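Local coordinates for protein ditrans,polycis-undecaprenyl-diphosphate synthase ((2E,6E)-farnesyl-diphosphate specific) (Acinetobacter baumannii, PDB 6ACS) that probably condenses isopentenyl diphosphate stepwise with farnesyl diphosphate to make undecaprenyl diphosphate, the precursor of the lipid carrier used in bacterial cell wall synthesis, at residues H8-V13 / H223-F228; H12-M17 / N195-Q200; R55-F60 / M129-A134; K94-L99 / H125-T130; A98-G103 / V173-L178. All blocks are in the same frame, centred on the assembly; numbering follows the deposited sequence. Where two conformers were deposited one is given.

Contact 1 (H8-V13 / H223-F228); sequences HLPQHV and HALNVF. With IPA (isopropyl alcohol), chain G.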
# COMPACT_ATOMS: atom_id res chain seq x y z
N HIS B 8 22.68 -2.41 3.90
CA HIS B 8 21.49 -1.66 4.31
C HIS B 8 20.55 -2.58 5.05
O HIS B 8 20.10 -3.59 4.50
CB HIS B 8 20.79 -1.07 3.09
CG HIS B 8 21.68 -0.24 2.23
ND1 HIS B 8 22.22 0.95 2.66
CD2 HIS B 8 22.16 -0.45 0.98
CE1 HIS B 8 22.98 1.45 1.70
NE2 HIS B 8 22.96 0.62 0.67
N LEU B 9 20.32 -2.29 6.32
CA LEU B 9 19.40 -3.02 7.18
C LEU B 9 18.07 -2.29 7.26
O LEU B 9 18.04 -1.05 7.32
CB LEU B 9 19.98 -3.17 8.58
CG LEU B 9 21.03 -4.28 8.69
CD1 LEU B 9 21.86 -4.08 9.94
CD2 LEU B 9 20.32 -5.63 8.72
N PRO B 10 16.94 -2.99 7.25
CA PRO B 10 15.66 -2.30 7.42
C PRO B 10 15.48 -1.81 8.85
O PRO B 10 15.94 -2.44 9.81
CB PRO B 10 14.62 -3.37 7.08
CG PRO B 10 15.30 -4.67 7.41
CD PRO B 10 16.80 -4.45 7.15
N GLN B 11 14.78 -0.67 8.99
CA GLN B 11 14.42 -0.19 10.32
C GLN B 11 13.17 -0.88 10.84
O GLN B 11 12.98 -1.01 12.06
CB GLN B 11 14.16 1.32 10.31
CG GLN B 11 15.17 2.14 9.54
CD GLN B 11 15.74 3.29 10.34
OE1 GLN B 11 16.82 3.81 10.03
NE2 GLN B 11 15.02 3.70 11.38
N HIS B 12 12.29 -1.27 9.94
CA HIS B 12 10.99 -1.83 10.31
C HIS B 12 10.65 -2.91 9.29
O HIS B 12 10.54 -2.65 8.08
CB HIS B 12 9.94 -0.72 10.36
CG HIS B 12 8.60 -1.14 10.88
ND1 HIS B 12 7.60 -0.22 11.13
CD2 HIS B 12 8.07 -2.36 11.16
CE1 HIS B 12 6.52 -0.85 11.56
NE2 HIS B 12 6.77 -2.15 11.58
N VAL B 13 10.53 -4.14 9.79
CA VAL B 13 10.17 -5.31 9.00
C VAL B 13 8.75 -5.70 9.36
O VAL B 13 8.38 -5.74 10.54
CB VAL B 13 11.12 -6.49 9.28
CG1 VAL B 13 10.64 -7.72 8.50
CG2 VAL B 13 12.53 -6.11 8.90
N HIS B 223 18.32 -14.47 4.10
CA HIS B 223 18.33 -14.26 2.66
C HIS B 223 17.45 -13.07 2.27
O HIS B 223 17.82 -12.27 1.41
CB HIS B 223 17.86 -15.54 1.95
CG HIS B 223 17.62 -15.37 0.48
ND1 HIS B 223 18.64 -15.20 -0.43
CD2 HIS B 223 16.47 -15.34 -0.24
CE1 HIS B 223 18.14 -15.07 -1.65
NE2 HIS B 223 16.82 -15.15 -1.56
N ALA B 224 16.26 -12.96 2.88
CA ALA B 224 15.38 -11.85 2.55
C ALA B 224 16.03 -10.51 2.90
O ALA B 224 15.91 -9.54 2.13
CB ALA B 224 14.04 -11.99 3.28
N LEU B 225 16.69 -10.44 4.05
CA LEU B 225 17.40 -9.21 4.42
C LEU B 225 18.53 -8.91 3.44
O LEU B 225 18.78 -7.74 3.10
CB LEU B 225 17.94 -9.32 5.85
CG LEU B 225 16.89 -9.41 6.95
CD1 LEU B 225 17.54 -9.59 8.33
CD2 LEU B 225 16.10 -8.14 6.97
N ASN B 226 19.21 -9.95 2.96
CA ASN B 226 20.27 -9.73 1.97
C ASN B 226 19.70 -9.21 0.65
O ASN B 226 20.27 -8.30 0.01
CB ASN B 226 21.03 -11.04 1.76
CG ASN B 226 22.35 -10.84 1.06
OD1 ASN B 226 23.26 -10.22 1.62
ND2 ASN B 226 22.48 -11.34 -0.15
N VAL B 227 18.56 -9.76 0.23
CA VAL B 227 17.88 -9.27 -0.97
C VAL B 227 17.49 -7.81 -0.79
O VAL B 227 17.68 -6.98 -1.69
CB VAL B 227 16.67 -10.16 -1.30
CG1 VAL B 227 15.82 -9.54 -2.42
CG2 VAL B 227 17.14 -11.56 -1.71
N PHE B 228 16.93 -7.49 0.38
CA PHE B 228 16.57 -6.11 0.69
C PHE B 228 17.76 -5.17 0.55
O PHE B 228 17.65 -4.08 -0.02
CB PHE B 228 16.01 -6.02 2.11
CG PHE B 228 15.84 -4.61 2.60
CD1 PHE B 228 14.71 -3.89 2.27
CD2 PHE B 228 16.83 -4.00 3.38
CE1 PHE B 228 14.54 -2.59 2.72
CE2 PHE B 228 16.68 -2.69 3.82
CZ PHE B 228 15.52 -1.98 3.49
C1 IPA G . 14.99 -12.86 -4.37
C2 IPA G . 13.86 -13.87 -4.28
C3 IPA G . 12.52 -13.14 -4.20
O2 IPA G . 14.04 -14.68 -3.14
O HOH W 1 19.22 -6.04 5.29
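The N-terminal lead into strand 12-17, a strand of the parallel sheet of this cis-prenyltransferase, lies here against helix 218-235. Phe228 and Leu225, one turn apart on that helix, receive Pro10. The Phe228 side chain, with CG anti to the backbone N (chi1 170°), reaches out so that one ring face lies against the pyrrolidine: Pro10 CB sits 4.2 Å from the centroid of the Phe228 ring, offset toward the rim, a CH-pi contact. Pro10 CD also meets Phe228 CE2 at 3.8 Å. At the edge of the same ring, in its plane, the carbonyl His8 O approaches Phe228 CD2 to 3.5 Å, where the weakly positive ring hydrogens lie. Leu225 crosses the proline at about a right angle and brings its CD2 to 3.6 Å from Pro10 CG. No direct hydrogen bond joins the segments; one water bridges them, donating to His8 O at 2.7 Å and to Leu225 O at 2.8 Å. On the sheet, Leu225 and Phe228 both touch Leu183 of strand 183-186, and Phe228 also touches Glu205, a predicted magnesium ligand. The arrangement is that of a helix packed on a parallel alpha/beta sheet, clasping the chain just before its strand begins.

Contact 2 (H12-M17 / N195-Q200); sequences HVAIIM and NFLLWQ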
# COMPACT_ATOMS: atom_id res chain seq x y z
N HIS B 12 12.29 -1.27 9.94
CA HIS B 12 10.99 -1.83 10.31
C HIS B 12 10.65 -2.91 9.29
O HIS B 12 10.54 -2.65 8.08
CB HIS B 12 9.94 -0.72 10.36
CG HIS B 12 8.60 -1.14 10.88
ND1 HIS B 12 7.60 -0.22 11.13
CD2 HIS B 12 8.07 -2.36 11.16
CE1 HIS B 12 6.52 -0.85 11.56
NE2 HIS B 12 6.77 -2.15 11.58
N VAL B 13 10.53 -4.14 9.79
CA VAL B 13 10.17 -5.31 9.00
C VAL B 13 8.75 -5.70 9.36
O VAL B 13 8.38 -5.74 10.54
CB VAL B 13 11.12 -6.49 9.28
CG1 VAL B 13 10.64 -7.72 8.50
CG2 VAL B 13 12.53 -6.11 8.90
N ALA B 14 7.95 -6.00 8.35
CA ALA B 14 6.60 -6.51 8.55
C ALA B 14 6.50 -7.87 7.89
O ALA B 14 7.10 -8.09 6.84
CB ALA B 14 5.54 -5.57 7.97
N ILE B 15 5.73 -8.78 8.49
CA ILE B 15 5.59 -10.13 7.95
C ILE B 15 4.12 -10.55 7.92
O ILE B 15 3.43 -10.50 8.94
CB ILE B 15 6.39 -11.17 8.76
CG1 ILE B 15 7.84 -10.71 8.91
CG2 ILE B 15 6.33 -12.53 8.06
CD1 ILE B 15 8.71 -11.72 9.70
N ILE B 16 3.67 -11.00 6.75
CA ILE B 16 2.40 -11.69 6.60
C ILE B 16 2.71 -13.17 6.66
O ILE B 16 3.33 -13.72 5.74
CB ILE B 16 1.72 -11.33 5.28
CG1 ILE B 16 1.42 -9.83 5.25
CG2 ILE B 16 0.43 -12.14 5.09
CD1 ILE B 16 0.87 -9.40 3.89
N MET B 17 2.33 -13.80 7.77
CA MET B 17 2.63 -15.19 8.06
C MET B 17 1.50 -16.01 7.46
O MET B 17 0.40 -16.08 8.02
CB MET B 17 2.74 -15.39 9.57
CG MET B 17 3.72 -14.44 10.26
SD MET B 17 3.76 -14.60 12.07
CE MET B 17 2.14 -13.96 12.52
N ASN B 195 -4.47 -6.37 2.39
CA ASN B 195 -5.09 -5.48 3.37
C ASN B 195 -4.34 -5.50 4.71
O ASN B 195 -4.94 -5.45 5.79
CB ASN B 195 -6.56 -5.85 3.58
CG ASN B 195 -7.31 -4.80 4.37
OD1 ASN B 195 -7.01 -3.61 4.28
ND2 ASN B 195 -8.26 -5.24 5.18
N PHE B 196 -3.02 -5.54 4.63
CA PHE B 196 -2.25 -5.44 5.87
C PHE B 196 -1.91 -3.96 5.98
O PHE B 196 -2.81 -3.13 5.82
CB PHE B 196 -1.07 -6.45 5.82
CG PHE B 196 -0.20 -6.51 7.07
CD1 PHE B 196 -0.74 -6.41 8.33
CD2 PHE B 196 1.14 -6.81 6.94
CE1 PHE B 196 0.08 -6.48 9.46
CE2 PHE B 196 1.97 -6.93 8.07
CZ PHE B 196 1.45 -6.76 9.33
N LEU B 197 -0.65 -3.59 6.19
CA LEU B 197 -0.20 -2.22 6.50
C LEU B 197 -0.13 -1.26 5.30
O LEU B 197 0.95 -0.80 4.91
CB LEU B 197 1.16 -2.31 7.14
CG LEU B 197 1.26 -3.09 8.44
CD1 LEU B 197 2.75 -3.24 8.80
CD2 LEU B 197 0.51 -2.33 9.51
N LEU B 198 -1.29 -0.88 4.79
CA LEU B 198 -1.34 -0.13 3.53
C LEU B 198 -0.68 1.25 3.66
O LEU B 198 0.18 1.62 2.84
CB LEU B 198 -2.80 0.04 3.10
CG LEU B 198 -3.57 -1.26 2.98
CD1 LEU B 198 -5.05 -0.95 2.67
CD2 LEU B 198 -2.97 -2.20 1.91
N TRP B 199 -1.07 2.02 4.67
CA TRP B 199 -0.46 3.33 4.86
C TRP B 199 1.02 3.20 5.19
O TRP B 199 1.87 3.90 4.62
CB TRP B 199 -1.22 4.08 5.97
CG TRP B 199 -0.70 5.46 6.29
CD1 TRP B 199 0.34 5.79 7.13
CD2 TRP B 199 -1.22 6.70 5.80
NE1 TRP B 199 0.51 7.16 7.17
CE2 TRP B 199 -0.45 7.74 6.37
CE3 TRP B 199 -2.28 7.04 4.93
CZ2 TRP B 199 -0.70 9.08 6.10
CZ3 TRP B 199 -2.52 8.37 4.68
CH2 TRP B 199 -1.73 9.37 5.24
N GLN B 200 1.35 2.30 6.13
CA GLN B 200 2.69 2.23 6.70
C GLN B 200 3.70 1.60 5.75
O GLN B 200 4.90 1.82 5.91
CB GLN B 200 2.65 1.43 8.01
CG GLN B 200 1.69 2.01 9.08
CD GLN B 200 0.26 1.46 9.03
OE1 GLN B 200 -0.23 1.02 7.99
NE2 GLN B 200 -0.42 1.50 10.16
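One face of the Phe196 ring is taken by its own neighbour, Leu197 CG, 3.6 Å above the plane and over the centre, while strand 12-17 meets the ring obliquely along its CD2-CE2 side. The contact thus lays the loop between strands 183-186 and 205-208 over the middle of the parallel sheet of the cis-prenyltransferase fold. Phe196 CG stands anti to the backbone N (chi1 -178°), which sends the ring to the strand, and Ile16 slides past it in the opposite direction. The closest touch is Ile16 CG1 to Phe196 CD2 at 3.5 Å. Ile16 CD1 reaches back along the side chain to Phe196 CB, 4.0 Å away. Further along the ring, Phe196 CE2 lies 3.8 Å from Ala14 CB. Leu197 is the centre of an inverse gamma turn, a tight bend consistent with both consecutive side chains, Phe196 and Leu197, starting toward the strand. All five touching residues are buried, and no hydrogen bond crosses. Phe196 is also stacked with Phe60 of the next strand, and Ile16 packs on Arg186, a predicted substrate ligand, so this apolar layer adjoins the probable active site. Beyond the contact, Asn195, Leu198 and Trp199 touch the second subunit of the homodimer. The small methyl Ala14 CB closes the contact, 3.7 Å from Leu197 CD1.

Contact 3 (R55-F60 / M129-A134); sequences RALTVF and MTLTIA
Strands 56-60 and 129-134, neighbours in the middle of the parallel sheet of the cis-prenyltransferase fold, run with axes 4.7 Å apart at 13°, and five backbone hydrogen bonds join the segments, the first to Arg55 O just ahead of the strand. Leu57 and Val59 each donate and accept: Leu57 N gives to Thr130 O at 2.9 Å, nearly along the C=O axis, and Leu57 O receives Thr132 N. The bond from Thr130 N to Arg55 O differs, its donor standing above the carbonyl plane. Leu57 and Leu131 share a rotamer, CG anti to the backbone N, and lie side by side, Leu57 CD2 being 3.9 Å from Leu131 CD1. On the same face Val59 CG2 occupies the crowded position between N and carbonyl carbon and presses on Ile133 CD1 at 3.5 Å, tighter than usual for two carbons. The opposite face bears Thr58 and Thr132, both with OG1 anti to the carbonyl carbon and thus pointing the same way. One water binds both hydroxyls, at 2.8 Å from Thr58 OG1 and 2.7 Å from Thr132 OG1, and donates to Thr130 O at 3.1 Å. The chemistry is thus two-sided: the leucine face, where helix 42-52 packs, is held by apolar contacts, whereas buried Thr58 and Thr132 share a water, and Thr58 OG1 is bonded to His12 NE2 on the next strand as well.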
# COMPACT_ATOMS: atom_id res chain seq x y z
N ARG B 55 14.57 -1.85 14.34
CA ARG B 55 13.87 -1.13 15.40
C ARG B 55 12.44 -1.62 15.63
O ARG B 55 11.90 -1.43 16.73
CB ARG B 55 13.82 0.36 15.07
CG ARG B 55 15.19 1.00 15.03
CD ARG B 55 15.10 2.50 14.84
NE ARG B 55 16.31 3.18 15.29
CZ ARG B 55 16.53 3.56 16.55
NH1 ARG B 55 15.61 3.33 17.49
NH2 ARG B 55 17.66 4.17 16.87
N ALA B 56 11.81 -2.22 14.62
CA ALA B 56 10.42 -2.64 14.74
C ALA B 56 10.17 -3.85 13.86
O ALA B 56 10.65 -3.92 12.73
CB ALA B 56 9.47 -1.51 14.33
N LEU B 57 9.42 -4.80 14.40
CA LEU B 57 8.96 -5.98 13.67
C LEU B 57 7.47 -6.10 13.91
O LEU B 57 7.04 -6.15 15.07
CB LEU B 57 9.68 -7.24 14.15
CG LEU B 57 9.15 -8.57 13.62
CD1 LEU B 57 9.35 -8.65 12.10
CD2 LEU B 57 9.84 -9.71 14.34
N THR B 58 6.68 -6.14 12.84
CA THR B 58 5.22 -6.17 12.93
C THR B 58 4.70 -7.38 12.16
O THR B 58 5.03 -7.54 10.98
CB THR B 58 4.61 -4.87 12.38
OG1 THR B 58 5.16 -3.75 13.10
CG2 THR B 58 3.08 -4.89 12.47
N VAL B 59 3.89 -8.23 12.80
CA VAL B 59 3.50 -9.50 12.20
C VAL B 59 1.99 -9.66 12.18
O VAL B 59 1.27 -9.17 13.06
CB VAL B 59 4.18 -10.70 12.91
CG1 VAL B 59 5.69 -10.51 12.91
CG2 VAL B 59 3.63 -10.87 14.29
N PHE B 60 1.52 -10.39 11.16
CA PHE B 60 0.11 -10.55 10.81
C PHE B 60 -0.14 -12.03 10.50
O PHE B 60 0.41 -12.54 9.51
CB PHE B 60 -0.20 -9.72 9.57
CG PHE B 60 -1.65 -9.70 9.16
CD1 PHE B 60 -2.66 -9.78 10.09
CD2 PHE B 60 -1.99 -9.58 7.82
CE1 PHE B 60 -3.99 -9.73 9.70
CE2 PHE B 60 -3.32 -9.53 7.41
CZ PHE B 60 -4.32 -9.60 8.35
N MET B 129 13.71 -2.73 20.74
CA MET B 129 12.93 -3.07 19.55
C MET B 129 11.48 -3.14 19.98
O MET B 129 11.19 -3.40 21.15
CB MET B 129 13.37 -4.39 18.93
CG MET B 129 12.71 -4.67 17.59
SD MET B 129 13.24 -6.24 16.86
CE MET B 129 12.24 -7.41 17.76
N THR B 130 10.58 -2.85 19.04
CA THR B 130 9.15 -3.03 19.25
C THR B 130 8.66 -4.19 18.39
O THR B 130 8.86 -4.18 17.17
CB THR B 130 8.38 -1.76 18.93
OG1 THR B 130 8.78 -0.74 19.85
CG2 THR B 130 6.87 -2.01 19.06
N LEU B 131 8.04 -5.16 19.03
CA LEU B 131 7.36 -6.25 18.35
C LEU B 131 5.85 -5.98 18.42
O LEU B 131 5.28 -5.91 19.50
CB LEU B 131 7.69 -7.60 19.01
CG LEU B 131 6.88 -8.81 18.53
CD1 LEU B 131 7.11 -9.06 17.05
CD2 LEU B 131 7.24 -10.05 19.33
N THR B 132 5.23 -5.80 17.26
CA THR B 132 3.80 -5.53 17.18
C THR B 132 3.08 -6.73 16.60
O THR B 132 3.47 -7.24 15.53
CB THR B 132 3.52 -4.28 16.34
OG1 THR B 132 4.16 -3.15 16.96
CG2 THR B 132 2.01 -4.03 16.25
N ILE B 133 2.04 -7.18 17.30
CA ILE B 133 1.17 -8.27 16.84
C ILE B 133 -0.15 -7.64 16.40
O ILE B 133 -0.82 -6.94 17.17
CB ILE B 133 0.93 -9.31 17.95
CG1 ILE B 133 2.25 -9.73 18.61
CG2 ILE B 133 0.12 -10.48 17.40
CD1 ILE B 133 3.27 -10.33 17.69
N ALA B 134 -0.50 -7.88 15.14
CA ALA B 134 -1.74 -7.36 14.57
C ALA B 134 -2.84 -8.38 14.84
O ALA B 134 -2.75 -9.53 14.39
CB ALA B 134 -1.57 -7.08 13.07
O HOH W 2 11.21 0.40 18.75
O HOH W 3 6.45 -3.06 15.49

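Contact 4 (K94-L99 / H125-T130); sequences KFNIAL and HHEAMT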
# COMPACT_ATOMS: atom_id res chain seq x y z
N LYS B 94 13.80 -10.54 28.46
CA LYS B 94 15.17 -10.98 28.22
C LYS B 94 15.85 -10.18 27.12
O LYS B 94 17.03 -9.82 27.23
CB LYS B 94 15.21 -12.46 27.88
CG LYS B 94 16.61 -12.97 27.54
CD LYS B 94 16.62 -14.44 27.15
CE LYS B 94 18.02 -14.90 26.77
NZ LYS B 94 18.07 -16.34 26.40
N PHE B 95 15.14 -9.89 26.03
CA PHE B 95 15.76 -9.23 24.88
C PHE B 95 15.47 -7.73 24.82
O PHE B 95 15.86 -7.08 23.84
CB PHE B 95 15.31 -9.90 23.58
CG PHE B 95 15.86 -11.29 23.40
CD1 PHE B 95 17.13 -11.49 22.89
CD2 PHE B 95 15.10 -12.40 23.74
CE1 PHE B 95 17.64 -12.77 22.72
CE2 PHE B 95 15.59 -13.68 23.57
CZ PHE B 95 16.87 -13.86 23.06
N ASN B 96 14.85 -7.16 25.86
CA ASN B 96 14.56 -5.73 25.92
C ASN B 96 13.68 -5.29 24.74
O ASN B 96 13.94 -4.28 24.08
CB ASN B 96 15.84 -4.90 25.99
CG ASN B 96 15.61 -3.49 26.51
OD1 ASN B 96 16.11 -2.52 25.94
ND2 ASN B 96 14.84 -3.37 27.58
N ILE B 97 12.62 -6.07 24.50
CA ILE B 97 11.65 -5.85 23.43
C ILE B 97 10.35 -5.36 24.04
O ILE B 97 9.88 -5.92 25.04
CB ILE B 97 11.37 -7.13 22.63
CG1 ILE B 97 12.64 -7.66 21.99
CG2 ILE B 97 10.30 -6.87 21.54
CD1 ILE B 97 12.47 -9.07 21.49
N ALA B 98 9.77 -4.32 23.45
CA ALA B 98 8.46 -3.82 23.85
C ALA B 98 7.39 -4.50 22.99
O ALA B 98 7.51 -4.53 21.76
CB ALA B 98 8.38 -2.31 23.69
N LEU B 99 6.35 -5.00 23.63
CA LEU B 99 5.24 -5.63 22.93
C LEU B 99 4.12 -4.62 22.68
O LEU B 99 3.77 -3.84 23.57
CB LEU B 99 4.71 -6.81 23.74
CG LEU B 99 3.78 -7.82 23.07
CD1 LEU B 99 4.37 -8.30 21.75
CD2 LEU B 99 3.55 -8.98 24.01
N HIS B 125 8.90 -0.23 29.07
CA HIS B 125 10.21 0.36 29.35
C HIS B 125 11.31 -0.25 28.49
O HIS B 125 12.39 0.34 28.40
CB HIS B 125 10.55 0.22 30.83
CG HIS B 125 9.85 1.21 31.71
ND1 HIS B 125 8.52 1.08 32.07
CD2 HIS B 125 10.28 2.36 32.28
CE1 HIS B 125 8.17 2.10 32.83
NE2 HIS B 125 9.22 2.89 32.97
N HIS B 126 11.06 -1.40 27.88
CA HIS B 126 12.02 -1.98 26.95
C HIS B 126 12.15 -1.11 25.70
O HIS B 126 11.15 -0.74 25.08
CB HIS B 126 11.61 -3.41 26.58
CG HIS B 126 11.34 -4.28 27.77
ND1 HIS B 126 10.51 -5.38 27.71
CD2 HIS B 126 11.80 -4.23 29.04
CE1 HIS B 126 10.46 -5.96 28.89
NE2 HIS B 126 11.24 -5.28 29.72
N GLU B 127 13.39 -0.79 25.34
CA GLU B 127 13.64 0.21 24.32
C GLU B 127 14.50 -0.26 23.15
O GLU B 127 14.86 0.56 22.31
CB GLU B 127 14.28 1.44 24.98
CG GLU B 127 15.54 1.10 25.75
CD GLU B 127 16.80 1.25 24.91
OE1 GLU B 127 16.74 1.94 23.87
OE2 GLU B 127 17.84 0.65 25.28
N ALA B 128 14.82 -1.56 23.04
CA ALA B 128 15.69 -1.93 21.93
C ALA B 128 14.93 -2.22 20.64
O ALA B 128 15.46 -1.97 19.55
CB ALA B 128 16.52 -3.17 22.29
N MET B 129 13.71 -2.73 20.74
CA MET B 129 12.93 -3.07 19.55
C MET B 129 11.48 -3.14 19.98
O MET B 129 11.19 -3.40 21.15
CB MET B 129 13.37 -4.39 18.93
CG MET B 129 12.71 -4.67 17.59
SD MET B 129 13.24 -6.24 16.86
CE MET B 129 12.24 -7.41 17.76
N THR B 130 10.58 -2.85 19.04
CA THR B 130 9.15 -3.03 19.25
C THR B 130 8.66 -4.19 18.39
O THR B 130 8.86 -4.18 17.17
CB THR B 130 8.38 -1.76 18.93
OG1 THR B 130 8.78 -0.74 19.85
CG2 THR B 130 6.87 -2.01 19.06
O HOH W 4 15.28 -1.38 28.94
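A positive phi at Asn96 (59°) ends helix 71-95 in a Schellman motif, and chi1 of -161°, CG anti to the backbone N, carries its amide to the loop that leads into strand 129-134. This lies where strand 97-102 begins beside strand 129-134, the two strands of a beta-alpha-beta unit. Asn96 grips the loop twice: Asn96 O takes Ala128 N at 3.0 Å, nearly along the C=O axis, while Asn96 OD1 takes Glu127 N at 3.3 Å, with the donor well above the amide plane. Asn96 ND2 gives to a water. The His126 ring crosses that amide obliquely, the planes 58° apart. Further on, Ala98 N donates to Met129 O at 2.9 Å to start the parallel pairing. On the side of helix 42-52, Ile97 CD1 meets Met129 CE at 4.1 Å. Met129 N is buried without a partner. His126 CG, anti to the carbonyl carbon, sets ND1 to donate in the ring plane to Ile97 O at 2.8 Å, from above the Ile97 carbonyl plane.

Contact 5 (A98-G103 / V173-L178); sequences ALRFIG and VSLNDL
Arg100 and Asp177 meet tip to tip in an end-on, two-pronged salt bridge, their planes 22° apart. Arg100 NH1 gives to Asp177 OD1 at 2.8 Å, almost straight at 173°, and Arg100 NH2 gives to Asp177 OD2 at 3.2 Å; each oxygen uses its syn lone pair. The arginine chain leaves the strand extended, CG anti to the backbone N, and bends at chi3 (-62°) to turn the guanidinium to the loop. Leu178 CD1 stands over one guanidinium face, toward the rim, 4.1 Å from Arg100 NH1. Leu175 slides past the arginine in the opposite direction, its CD2 3.5 Å from Arg100 CD, and the same methyl lies 3.7 Å from Ile102 CG2. Two turns position these groups, type II from Val173 to Asn176 and type I from Leu175 to Leu178. Asn176 ND2 ties the first by donating to Val173 O at 2.9 Å. A water links Gly103 N to Ser174 OG, which is also hydrogen-bonded to Asp142. The contact joins strand 97-102, at the sheet edge within the chain, to the loop before strand 183-186. The leucines shield part of the guanidinium while Asp177 is exposed, so the bridge probably owes its hold to its two-bond, nearly coplanar geometry.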
# COMPACT_ATOMS: atom_id res chain seq x y z
N ALA B 98 9.77 -4.32 23.45
CA ALA B 98 8.46 -3.82 23.85
C ALA B 98 7.39 -4.50 22.99
O ALA B 98 7.51 -4.53 21.76
CB ALA B 98 8.38 -2.31 23.69
N LEU B 99 6.35 -5.00 23.63
CA LEU B 99 5.24 -5.63 22.93
C LEU B 99 4.12 -4.62 22.68
O LEU B 99 3.77 -3.84 23.57
CB LEU B 99 4.71 -6.81 23.74
CG LEU B 99 3.78 -7.82 23.07
CD1 LEU B 99 4.37 -8.30 21.75
CD2 LEU B 99 3.55 -8.98 24.01
N ARG B 100 3.55 -4.66 21.48
CA ARG B 100 2.45 -3.79 21.10
C ARG B 100 1.44 -4.59 20.30
O ARG B 100 1.77 -5.60 19.68
CB ARG B 100 2.98 -2.60 20.27
CG ARG B 100 1.97 -1.51 20.03
CD ARG B 100 2.53 -0.37 19.18
NE ARG B 100 3.64 0.32 19.81
CZ ARG B 100 4.07 1.53 19.45
NH1 ARG B 100 3.46 2.18 18.47
NH2 ARG B 100 5.10 2.09 20.07
N PHE B 101 0.17 -4.16 20.35
CA PHE B 101 -0.87 -4.81 19.57
C PHE B 101 -1.59 -3.75 18.75
O PHE B 101 -1.82 -2.63 19.24
CB PHE B 101 -1.85 -5.54 20.49
CG PHE B 101 -1.18 -6.56 21.35
CD1 PHE B 101 -0.70 -6.20 22.60
CD2 PHE B 101 -0.97 -7.85 20.89
CE1 PHE B 101 -0.05 -7.13 23.41
CE2 PHE B 101 -0.31 -8.80 21.69
CZ PHE B 101 0.15 -8.43 22.94
N ILE B 102 -1.90 -4.08 17.50
CA ILE B 102 -2.71 -3.18 16.68
C ILE B 102 -3.92 -3.94 16.17
O ILE B 102 -3.90 -5.17 16.05
CB ILE B 102 -1.94 -2.57 15.49
CG1 ILE B 102 -1.37 -3.69 14.62
CG2 ILE B 102 -0.84 -1.61 16.00
CD1 ILE B 102 -0.58 -3.18 13.40
N GLY B 103 -4.98 -3.20 15.89
CA GLY B 103 -6.23 -3.78 15.44
C GLY B 103 -7.39 -3.34 16.29
O GLY B 103 -7.25 -2.60 17.27
N VAL B 173 -3.05 7.15 12.51
CA VAL B 173 -2.84 5.82 11.93
C VAL B 173 -1.95 5.01 12.86
O VAL B 173 -1.04 5.57 13.48
CB VAL B 173 -2.19 5.95 10.54
CG1 VAL B 173 -2.02 4.53 9.89
CG2 VAL B 173 -3.02 6.87 9.63
N SER B 174 -2.19 3.70 12.95
CA SER B 174 -1.40 2.88 13.88
C SER B 174 0.10 2.95 13.55
O SER B 174 0.51 3.12 12.39
CB SER B 174 -1.86 1.42 13.84
OG SER B 174 -3.25 1.30 13.97
N LEU B 175 0.92 2.85 14.61
CA LEU B 175 2.39 2.78 14.51
C LEU B 175 3.03 4.06 13.98
O LEU B 175 4.15 4.02 13.45
CB LEU B 175 2.84 1.57 13.67
CG LEU B 175 2.26 0.24 14.18
CD1 LEU B 175 2.88 -0.92 13.43
CD2 LEU B 175 2.45 0.09 15.69
N ASN B 176 2.36 5.20 14.12
CA ASN B 176 2.93 6.42 13.56
C ASN B 176 4.16 6.90 14.32
O ASN B 176 4.86 7.79 13.83
CB ASN B 176 1.90 7.55 13.51
CG ASN B 176 1.38 7.94 14.87
OD1 ASN B 176 2.07 8.64 15.63
ND2 ASN B 176 0.15 7.54 15.19
N ASP B 177 4.42 6.38 15.52
CA ASP B 177 5.62 6.79 16.25
C ASP B 177 6.80 5.88 15.95
O ASP B 177 7.87 6.07 16.54
CB ASP B 177 5.33 6.84 17.75
CG ASP B 177 4.89 5.50 18.31
OD1 ASP B 177 4.17 4.75 17.61
OD2 ASP B 177 5.20 5.24 19.48
N LEU B 178 6.62 4.89 15.09
CA LEU B 178 7.69 4.00 14.67
C LEU B 178 8.10 4.35 13.25
O LEU B 178 7.36 5.02 12.52
CB LEU B 178 7.23 2.54 14.74
CG LEU B 178 6.84 2.01 16.12
CD1 LEU B 178 6.35 0.57 16.01
CD2 LEU B 178 8.01 2.10 17.10
O HOH W 5 -4.50 -0.31 16.21

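All five contacts reach one parallel sheet. Contacts 2 and 3 lie deepest and meet where strands 12-17 and 56-61 are neighbours. Contact 3 supplies the regular backbone bonding between strands, whereas contact 2 lays apolar side chains over them without a hydrogen bond. Contact 1, also largely buried, uses the lead into strand 12-17 but faces a helix. Contacts 4 and 5 share the start of strand 97-102 and are only partly buried, so polar side chains carry more there, a loop caught by an asparagine and a salt bridge. Contacts 3 and 4 share Met129 and Thr130, and Gln200 links contacts 2 and 5 through Ser174.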